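Local coordinates for thioredoxin (Thermosipho africanus, PDB 6MOS), which probably acts as a thiol-disulfide oxidoreductase, exchanging electrons with partner proteins through the paired cysteines of a CxxC motif, at residues A[105-108]-A[109-113]. Numbering follows the deposited sequence.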
loop_
_atom_site.group_PDB
_atom_site.type_symbol
_atom_site.label_atom_id
_atom_site.label_comp_id
_atom_site.label_asym_id
_atom_site.label_seq_id
_atom_site.Cartn_x
_atom_site.Cartn_y
_atom_site.Cartn_z
ATOM N N ASN A 105 7.066 -8.832 -3.316
ATOM C CA ASN A 105 8.400 -8.893 -3.897
ATOM C C ASN A 105 9.173 -7.604 -3.648
ATOM O O ASN A 105 10.374 -7.642 -3.357
ATOM C CB ASN A 105 8.301 -9.185 -5.390
ATOM C CG ASN A 105 9.514 -9.901 -5.911
ATOM O OD1 ASN A 105 10.291 -9.341 -6.688
ATOM N ND2 ASN A 105 9.698 -11.147 -5.476
ATOM N N THR A 106 8.502 -6.452 -3.748
ATOM C CA THR A 106 9.182 -5.182 -3.514
ATOM C C THR A 106 9.590 -5.045 -2.055
ATOM O O THR A 106 10.700 -4.582 -1.755
ATOM C CB THR A 106 8.288 -4.010 -3.937
ATOM O OG1 THR A 106 8.059 -4.065 -5.350
ATOM C CG2 THR A 106 8.932 -2.678 -3.590
ATOM N N ILE A 107 8.708 -5.449 -1.135
ATOM C CA ILE A 107 9.039 -5.379 0.283
ATOM C C ILE A 107 10.238 -6.267 0.587
ATOM O O ILE A 107 11.162 -5.865 1.305
ATOM C CB ILE A 107 7.813 -5.752 1.140
ATOM C CG1 ILE A 107 6.688 -4.749 0.911
ATOM C CG2 ILE A 107 8.176 -5.810 2.609
ATOM C CD1 ILE A 107 5.456 -4.974 1.789
ATOM N N GLU A 108 10.267 -7.472 0.010
ATOM C CA GLU A 108 11.382 -8.378 0.278
ATOM C C GLU A 108 12.684 -7.852 -0.311
ATOM O O GLU A 108 13.720 -7.849 0.371
ATOM C CB GLU A 108 11.064 -9.774 -0.253
ATOM C CG GLU A 108 10.186 -10.553 0.703
ATOM C CD GLU A 108 10.006 -12.004 0.313
ATOM O OE1 GLU A 108 10.148 -12.324 -0.887
ATOM O OE2 GLU A 108 9.721 -12.826 1.214
ATOM N N ARG A 109 12.652 -7.380 -1.558
ATOM C CA ARG A 109 13.864 -6.840 -2.168
ATOM C C ARG A 109 14.381 -5.634 -1.399
ATOM O O ARG A 109 15.593 -5.501 -1.181
ATOM C CB ARG A 109 13.607 -6.463 -3.628
ATOM C CG ARG A 109 13.323 -7.634 -4.559
ATOM C CD ARG A 109 13.746 -7.319 -5.988
ATOM N NE ARG A 109 13.484 -5.927 -6.347
ATOM C CZ ARG A 109 12.314 -5.476 -6.792
ATOM N NH1 ARG A 109 11.290 -6.307 -6.925
ATOM N NH2 ARG A 109 12.170 -4.189 -7.093
ATOM N N TYR A 110 13.478 -4.738 -0.976
ATOM C CA TYR A 110 13.919 -3.566 -0.227
ATOM C C TYR A 110 14.553 -3.964 1.098
ATOM O O TYR A 110 15.585 -3.406 1.496
ATOM C CB TYR A 110 12.753 -2.605 0.013
ATOM C CG TYR A 110 13.204 -1.322 0.681
ATOM C CD1 TYR A 110 13.873 -0.340 -0.043
ATOM C CD2 TYR A 110 12.985 -1.106 2.032
ATOM C CE1 TYR A 110 14.293 0.821 0.554
ATOM C CE2 TYR A 110 13.403 0.062 2.645
ATOM C CZ TYR A 110 14.052 1.020 1.898
ATOM O OH TYR A 110 14.463 2.180 2.506
ATOM N N LEU A 111 13.959 -4.932 1.798
ATOM C CA LEU A 111 14.543 -5.356 3.070
ATOM C C LEU A 111 15.868 -6.073 2.852
ATOM O O LEU A 111 16.800 -5.924 3.657
ATOM C CB LEU A 111 13.560 -6.242 3.833
ATOM C CG LEU A 111 12.384 -5.457 4.427
ATOM C CD1 LEU A 111 11.365 -6.386 5.057
ATOM C CD2 LEU A 111 12.883 -4.442 5.446
ATOM N N GLU A 112 15.977 -6.839 1.765
ATOM C CA GLU A 112 17.238 -7.501 1.441
ATOM C C GLU A 112 18.345 -6.480 1.211
ATOM O O GLU A 112 19.451 -6.607 1.749
ATOM C CB GLU A 112 17.066 -8.385 0.207
ATOM C CG GLU A 112 18.388 -8.902 -0.345
ATOM C CD GLU A 112 18.278 -9.491 -1.743
ATOM O OE1 GLU A 112 17.292 -9.191 -2.460
ATOM O OE2 GLU A 112 19.191 -10.255 -2.129
ATOM N N ILE A 113 18.061 -5.454 0.408
ATOM C CA ILE A 113 19.043 -4.399 0.159
ATOM C C ILE A 113 19.384 -3.690 1.456
ATOM O O ILE A 113 20.560 -3.479 1.788
ATOM C CB ILE A 113 18.504 -3.409 -0.892
ATOM C CG1 ILE A 113 18.318 -4.094 -2.248
ATOM C CG2 ILE A 113 19.408 -2.201 -1.004
ATOM C CD1 ILE A 113 17.426 -3.314 -3.189
#
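Arg-109 folds back over the preceding helical turn and lays its guanidinium beside the amide of Asn-105, with the CA of Thr-106 over one face. The bend is at chi3 (-37°), which brings NH1 to 3.2 Å from Asn-105 OD1. That hydrogen bond is far from straight (143° at the hydrogen), yet OD1 lies almost exactly in the guanidinium plane, at its edge, while the amide plane is turned 50° from it. Closer to the backbone, Arg-109 CG rests 3.2 Å from the carbonyl O of Asn-105, the same oxygen that accepts the Arg-109 N-H. This polar i to i+4 pair therefore joins two exposed residues at both backbone and side-chain level.

Roughly half a turn round the helix from that pair, Ile-107 and Leu-111 run side by side in the same direction, CG2 of the former 4.1 Å from CD1 of the latter. Regular alpha-helical bonding links the two turns: Tyr-110 N to Thr-106 O (2.9 Å), Leu-111 N to Ile-107 O (3.0 Å) and Glu-112 N to Glu-108 O (2.8 Å).

These contacts belong to helix 100-115, the C-terminal helix of the thioredoxin fold. Ile-107 and Leu-111 both meet Phe-55 of helix 39-55, whereas Thr-106 packs on strands 81-86 and 89-95, and Tyr-110 touches Ile-91 and hydrogen-bonds through OH to Asp-86 at the end of strand 81-86.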